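Local coordinates for protein diguanylate cyclase DosC (Escherichia coli, PDB 4ZVA) that probably synthesises cyclic di-GMP in response to oxygen, which its heme-binding globin domain is thought to sense, at residues 29-40 with 106-117. Residues are numbered along the deposited sequence; the frame is centred on the assembly and turned at random.
Sequences HAHYLSIEFYRI and GFRVLKKILYPV. With HEM (protoporphyrin IX containing Fe), chain C.
The backbone oxygen of Ile113 accepts a hydrogen bond from a water, 2.6 Å from Ile113 O to the water oxygen, and the same water bonds Tyr32 OH at the edge of the phenol ring, in its plane. No direct hydrogen bond joins the two segments, and most of the remaining contact is apolar packing. Ile113 itself is a knob set among Leu33, Glu36, Phe37 and Ile40: its CG1 meets Leu33 CD2 at 3.8 Å, while CG2 lies against Ile40 CD1 at 3.6 Å. Further along, Val117 CG1 sits over one face of the His29 imidazole in a CH-pi contact, 3.7 Å from the ring centroid.

Segments 29-40 and 106-117, on helices 16-43 and 100-119, run at 130° to each other, with axes 9.7 Å apart at closest approach, as part of the protoglobin fold, probably as the B and G helices of globins. With CG anti to the backbone N (chi1 168°), Phe37 fills the reciprocal hole between Gly106, Val109, Leu110 and Ile113, its edge turned to heme CHC and its CE1 3.2 Å from Gly106 O. The Gly106 backbone packs against the heme methyl CMC.

Glu36 rests CG on Ile113 CG2 and gives its two carboxylate oxygens to Arg39 NE and NH2; an alanine here would probably leave Arg39 without its mate and open a gap beside Ile113. Arg108 and Lys112 reach Glu6 of the second subunit.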
loop_
_atom_site.group_PDB
_atom_site.type_symbol
_atom_site.label_atom_id
_atom_site.label_comp_id
_atom_site.label_asym_id
_atom_site.label_seq_id
_atom_site.Cartn_x
_atom_site.Cartn_y
_atom_site.Cartn_z
ATOM N N HIS A 29 -10.975 17.077 0.592
ATOM C CA HIS A 29 -10.351 16.713 1.859
ATOM C C HIS A 29 -8.825 16.760 1.838
ATOM O O HIS A 29 -8.186 16.380 2.817
ATOM C CB HIS A 29 -10.827 15.324 2.294
ATOM C CG HIS A 29 -12.305 15.240 2.518
ATOM N ND1 HIS A 29 -13.177 14.763 1.564
ATOM C CD2 HIS A 29 -13.068 15.600 3.578
ATOM C CE1 HIS A 29 -14.412 14.816 2.032
ATOM N NE2 HIS A 29 -14.373 15.321 3.251
ATOM N N ALA A 30 -8.243 17.222 0.732
ATOM C CA ALA A 30 -6.784 17.318 0.623
ATOM C C ALA A 30 -6.185 18.152 1.748
ATOM O O ALA A 30 -5.116 17.831 2.264
ATOM C CB ALA A 30 -6.383 17.909 -0.721
ATOM N N HIS A 31 -6.884 19.218 2.130
ATOM C CA HIS A 31 -6.412 20.097 3.192
ATOM C C HIS A 31 -6.318 19.350 4.520
ATOM O O HIS A 31 -5.272 19.363 5.171
ATOM C CB HIS A 31 -7.332 21.313 3.329
ATOM C CG HIS A 31 -6.846 22.333 4.311
ATOM N ND1 HIS A 31 -5.635 22.980 4.176
ATOM C CD2 HIS A 31 -7.409 22.823 5.441
ATOM C CE1 HIS A 31 -5.473 23.821 5.182
ATOM N NE2 HIS A 31 -6.535 23.745 5.964
ATOM N N TYR A 32 -7.405 18.689 4.906
ATOM C CA TYR A 32 -7.415 17.879 6.116
ATOM C C TYR A 32 -6.328 16.812 6.073
ATOM O O TYR A 32 -5.611 16.604 7.052
ATOM C CB TYR A 32 -8.778 17.206 6.317
ATOM C CG TYR A 32 -8.705 15.982 7.211
ATOM C CD1 TYR A 32 -8.655 16.110 8.592
ATOM C CD2 TYR A 32 -8.661 14.701 6.672
ATOM C CE1 TYR A 32 -8.574 15.002 9.413
ATOM C CE2 TYR A 32 -8.578 13.585 7.485
ATOM C CZ TYR A 32 -8.536 13.742 8.855
ATOM O OH TYR A 32 -8.457 12.635 9.670
ATOM N N LEU A 33 -6.219 16.141 4.931
ATOM C CA LEU A 33 -5.283 15.034 4.775
ATOM C C LEU A 33 -3.835 15.479 4.948
ATOM O O LEU A 33 -3.067 14.826 5.647
ATOM C CB LEU A 33 -5.469 14.372 3.407
ATOM C CG LEU A 33 -6.751 13.561 3.206
ATOM C CD1 LEU A 33 -6.884 13.125 1.760
ATOM C CD2 LEU A 33 -6.773 12.352 4.130
ATOM N N SER A 34 -3.472 16.602 4.335
ATOM C CA SER A 34 -2.100 17.095 4.416
ATOM C C SER A 34 -1.724 17.492 5.841
ATOM O O SER A 34 -0.596 17.267 6.280
ATOM C CB SER A 34 -1.901 18.285 3.470
ATOM O OG SER A 34 -2.680 19.399 3.871
ATOM N N ILE A 35 -2.678 18.072 6.563
ATOM C CA ILE A 35 -2.447 18.500 7.938
ATOM C C ILE A 35 -2.303 17.312 8.887
ATOM O O ILE A 35 -1.370 17.257 9.689
ATOM C CB ILE A 35 -3.588 19.409 8.428
ATOM C CG1 ILE A 35 -3.622 20.700 7.606
ATOM C CG2 ILE A 35 -3.436 19.716 9.912
ATOM C CD1 ILE A 35 -4.860 21.527 7.836
ATOM N N GLU A 36 -3.225 16.361 8.785
ATOM C CA GLU A 36 -3.200 15.169 9.627
ATOM C C GLU A 36 -1.985 14.296 9.305
ATOM O O GLU A 36 -1.388 13.698 10.199
ATOM C CB GLU A 36 -4.499 14.374 9.467
ATOM C CG GLU A 36 -4.604 13.134 10.350
ATOM C CD GLU A 36 -4.761 13.456 11.831
ATOM O OE1 GLU A 36 -4.813 14.649 12.198
ATOM O OE2 GLU A 36 -4.838 12.503 12.636
ATOM N N PHE A 37 -1.639 14.224 8.024
ATOM C CA PHE A 37 -0.429 13.540 7.577
ATOM C C PHE A 37 0.798 14.083 8.298
ATOM O O PHE A 37 1.584 13.325 8.867
ATOM C CB PHE A 37 -0.263 13.697 6.061
ATOM C CG PHE A 37 1.081 13.271 5.538
ATOM C CD1 PHE A 37 1.325 11.948 5.204
ATOM C CD2 PHE A 37 2.095 14.201 5.355
ATOM C CE1 PHE A 37 2.558 11.558 4.712
ATOM C CE2 PHE A 37 3.329 13.817 4.867
ATOM C CZ PHE A 37 3.560 12.492 4.544
ATOM N N TYR A 38 0.941 15.404 8.277
ATOM C CA TYR A 38 2.078 16.073 8.895
ATOM C C TYR A 38 2.136 15.806 10.395
ATOM O O TYR A 38 3.208 15.568 10.947
ATOM C CB TYR A 38 2.020 17.582 8.631
ATOM C CG TYR A 38 3.266 18.322 9.068
ATOM C CD1 TYR A 38 4.375 18.406 8.236
ATOM C CD2 TYR A 38 3.335 18.931 10.315
ATOM C CE1 TYR A 38 5.518 19.078 8.632
ATOM C CE2 TYR A 38 4.474 19.604 10.721
ATOM C CZ TYR A 38 5.562 19.673 9.875
ATOM O OH TYR A 38 6.696 20.342 10.274
ATOM N N ARG A 39 0.984 15.867 11.054
ATOM C CA ARG A 39 0.918 15.663 12.497
ATOM C C ARG A 39 1.374 14.260 12.897
ATOM O O ARG A 39 2.148 14.096 13.840
ATOM C CB ARG A 39 -0.501 15.910 13.013
ATOM C CG ARG A 39 -0.612 15.849 14.529
ATOM C CD ARG A 39 -2.058 15.857 14.993
ATOM N NE ARG A 39 -2.766 14.647 14.588
ATOM C CZ ARG A 39 -2.704 13.495 15.248
ATOM N NH1 ARG A 39 -1.965 13.394 16.346
ATOM N NH2 ARG A 39 -3.379 12.442 14.810
ATOM N N ILE A 40 0.889 13.254 12.176
ATOM C CA ILE A 40 1.198 11.862 12.489
ATOM C C ILE A 40 2.650 11.521 12.160
ATOM O O ILE A 40 3.332 10.850 12.933
ATOM C CB ILE A 40 0.257 10.903 11.738
ATOM C CG1 ILE A 40 -1.183 11.116 12.203
ATOM C CG2 ILE A 40 0.676 9.454 11.952
ATOM C CD1 ILE A 40 -2.194 10.280 11.464
ATOM N N GLY A 106 5.378 7.286 5.314
ATOM C CA GLY A 106 4.519 8.414 5.003
ATOM C C GLY A 106 3.338 7.987 4.155
ATOM O O GLY A 106 2.202 8.391 4.405
ATOM N N PHE A 107 3.608 7.155 3.155
ATOM C CA PHE A 107 2.563 6.625 2.291
ATOM C C PHE A 107 1.562 5.776 3.065
ATOM O O PHE A 107 0.366 5.798 2.773
ATOM C CB PHE A 107 3.167 5.799 1.157
ATOM C CG PHE A 107 3.673 6.623 0.009
ATOM C CD1 PHE A 107 2.811 7.040 -0.990
ATOM C CD2 PHE A 107 5.008 6.974 -0.076
ATOM C CE1 PHE A 107 3.270 7.796 -2.052
ATOM C CE2 PHE A 107 5.475 7.729 -1.135
ATOM C CZ PHE A 107 4.604 8.141 -2.124
ATOM N N ARG A 108 2.054 5.013 4.036
ATOM C CA ARG A 108 1.177 4.173 4.841
ATOM C C ARG A 108 0.254 5.039 5.687
ATOM O O ARG A 108 -0.934 4.749 5.820
ATOM C CB ARG A 108 1.980 3.227 5.735
ATOM C CG ARG A 108 1.114 2.180 6.422
ATOM C CD ARG A 108 1.928 1.236 7.292
ATOM N NE ARG A 108 2.439 1.890 8.491
ATOM C CZ ARG A 108 1.710 2.129 9.575
ATOM N NH1 ARG A 108 0.433 1.771 9.607
ATOM N NH2 ARG A 108 2.255 2.727 10.625
ATOM N N VAL A 109 0.813 6.103 6.258
ATOM C CA VAL A 109 0.031 7.050 7.044
ATOM C C VAL A 109 -1.067 7.677 6.194
ATOM O O VAL A 109 -2.219 7.762 6.622
ATOM C CB VAL A 109 0.919 8.167 7.633
ATOM C CG1 VAL A 109 0.065 9.256 8.250
ATOM C CG2 VAL A 109 1.883 7.591 8.658
ATOM N N LEU A 110 -0.704 8.092 4.983
ATOM C CA LEU A 110 -1.648 8.707 4.057
ATOM C C LEU A 110 -2.796 7.758 3.726
ATOM O O LEU A 110 -3.963 8.135 3.805
ATOM C CB LEU A 110 -0.940 9.136 2.771
ATOM C CG LEU A 110 -1.834 9.750 1.691
ATOM C CD1 LEU A 110 -2.525 11.009 2.217
ATOM C CD2 LEU A 110 -1.040 10.049 0.426
ATOM N N LYS A 111 -2.459 6.528 3.353
ATOM C CA LYS A 111 -3.469 5.523 3.042
ATOM C C LYS A 111 -4.344 5.216 4.255
ATOM O O LYS A 111 -5.544 4.971 4.118
ATOM C CB LYS A 111 -2.809 4.239 2.528
ATOM C CG LYS A 111 -2.239 4.365 1.125
ATOM C CD LYS A 111 -1.525 3.096 0.674
ATOM C CE LYS A 111 -0.210 2.907 1.415
ATOM N NZ LYS A 111 0.571 1.757 0.878
ATOM N N LYS A 112 -3.745 5.254 5.440
ATOM C CA LYS A 112 -4.466 4.965 6.672
ATOM C C LYS A 112 -5.543 6.013 6.962
ATOM O O LYS A 112 -6.676 5.668 7.291
ATOM C CB LYS A 112 -3.498 4.875 7.851
ATOM C CG LYS A 112 -4.190 4.656 9.189
ATOM C CD LYS A 112 -3.198 4.608 10.341
ATOM C CE LYS A 112 -3.921 4.533 11.677
ATOM N NZ LYS A 112 -2.975 4.445 12.824
ATOM N N ILE A 113 -5.184 7.288 6.854
ATOM C CA ILE A 113 -6.112 8.364 7.194
ATOM C C ILE A 113 -7.105 8.658 6.072
ATOM O O ILE A 113 -8.110 9.340 6.287
ATOM C CB ILE A 113 -5.363 9.662 7.546
ATOM C CG1 ILE A 113 -4.534 10.150 6.356
ATOM C CG2 ILE A 113 -4.489 9.448 8.768
ATOM C CD1 ILE A 113 -3.867 11.495 6.594
ATOM N N LEU A 114 -6.822 8.146 4.879
ATOM C CA LEU A 114 -7.713 8.334 3.739
ATOM C C LEU A 114 -8.995 7.522 3.901
ATOM O O LEU A 114 -10.069 7.962 3.494
ATOM C CB LEU A 114 -7.015 7.945 2.431
ATOM C CG LEU A 114 -7.888 8.015 1.172
ATOM C CD1 LEU A 114 -8.405 9.435 0.945
ATOM C CD2 LEU A 114 -7.145 7.506 -0.055
ATOM N N TYR A 115 -8.879 6.335 4.490
ATOM C CA TYR A 115 -10.030 5.440 4.608
ATOM C C TYR A 115 -11.200 6.035 5.408
ATOM O O TYR A 115 -12.332 6.000 4.928
ATOM C CB TYR A 115 -9.612 4.098 5.224
ATOM C CG TYR A 115 -10.773 3.154 5.453
ATOM C CD1 TYR A 115 -11.298 2.404 4.410
ATOM C CD2 TYR A 115 -11.342 3.013 6.713
ATOM C CE1 TYR A 115 -12.359 1.542 4.612
ATOM C CE2 TYR A 115 -12.404 2.151 6.925
ATOM C CZ TYR A 115 -12.905 1.418 5.871
ATOM O OH TYR A 115 -13.961 0.557 6.076
ATOM N N PRO A 116 -10.947 6.580 6.619
ATOM C CA PRO A 116 -12.093 7.126 7.360
ATOM C C PRO A 116 -12.795 8.268 6.623
ATOM O O PRO A 116 -13.996 8.471 6.800
ATOM C CB PRO A 116 -11.462 7.630 8.661
ATOM C CG PRO A 116 -10.208 6.854 8.803
ATOM C CD PRO A 116 -9.707 6.676 7.410
ATOM N N VAL A 117 -12.043 9.004 5.811
ATOM C CA VAL A 117 -12.607 10.077 4.998
ATOM C C VAL A 117 -13.569 9.512 3.953
ATOM O O VAL A 117 -14.662 10.041 3.746
ATOM C CB VAL A 117 -11.494 10.887 4.301
ATOM C CG1 VAL A 117 -12.070 11.764 3.202
ATOM C CG2 VAL A 117 -10.751 11.731 5.320
HETATM C CHA HEM C . 9.035 17.536 -0.143
HETATM C CHB HEM C . 9.676 15.283 4.103
HETATM C CHC HEM C . 6.866 11.678 2.520
HETATM C CHD HEM C . 5.404 14.423 -1.191
HETATM C C1A HEM C . 9.433 17.275 1.151
HETATM C C2A HEM C . 10.210 18.141 2.021
HETATM C C3A HEM C . 10.378 17.511 3.186
HETATM C C4A HEM C . 9.724 16.226 3.104
HETATM C CMA HEM C . 11.140 18.048 4.416
HETATM C CAA HEM C . 10.749 19.550 1.690
HETATM C CBA HEM C . 9.588 20.479 1.348
HETATM C CGA HEM C . 10.064 21.904 1.322
HETATM O O1A HEM C . 11.031 22.229 2.059
HETATM O O2A HEM C . 9.463 22.714 0.571
HETATM C C1B HEM C . 8.950 14.117 4.059
HETATM C C2B HEM C . 8.794 13.172 5.146
HETATM C C3B HEM C . 8.013 12.168 4.704
HETATM C C4B HEM C . 7.658 12.459 3.331
HETATM C CMB HEM C . 9.449 13.362 6.535
HETATM C CAB HEM C . 7.511 10.891 5.427
HETATM C CBB HEM C . 7.743 10.601 6.710
HETATM C C1C HEM C . 6.156 12.132 1.432
HETATM C C2C HEM C . 5.019 11.476 0.817
HETATM C C3C HEM C . 4.614 12.238 -0.218
HETATM C C4C HEM C . 5.486 13.396 -0.276
HETATM C CMC HEM C . 4.438 10.135 1.324
HETATM C CAC HEM C . 3.449 12.025 -1.218
HETATM C CBC HEM C . 2.569 11.019 -1.155
HETATM C C1D HEM C . 6.240 15.519 -1.271
HETATM C C2D HEM C . 6.150 16.561 -2.271
HETATM C C3D HEM C . 7.286 17.540 -1.942
HETATM C C4D HEM C . 7.947 16.983 -0.783
HETATM C CMD HEM C . 5.111 16.654 -3.411
HETATM C CAD HEM C . 7.673 18.842 -2.682
HETATM C CBD HEM C . 8.057 18.518 -4.123
HETATM C CGD HEM C . 8.807 19.673 -4.734
HETATM O O1D HEM C . 8.976 19.683 -5.980
HETATM O O2D HEM C . 9.237 20.582 -3.978
HETATM N NA HEM C . 9.159 16.113 1.847
HETATM N NB HEM C . 8.246 13.654 2.967
HETATM N NC HEM C . 6.412 13.297 0.741
HETATM N ND HEM C . 7.306 15.801 -0.423
HETATM FE FE HEM C . 7.953 14.590 1.145
HETATM O O HOH W 1 -8.759 10.365 8.630
#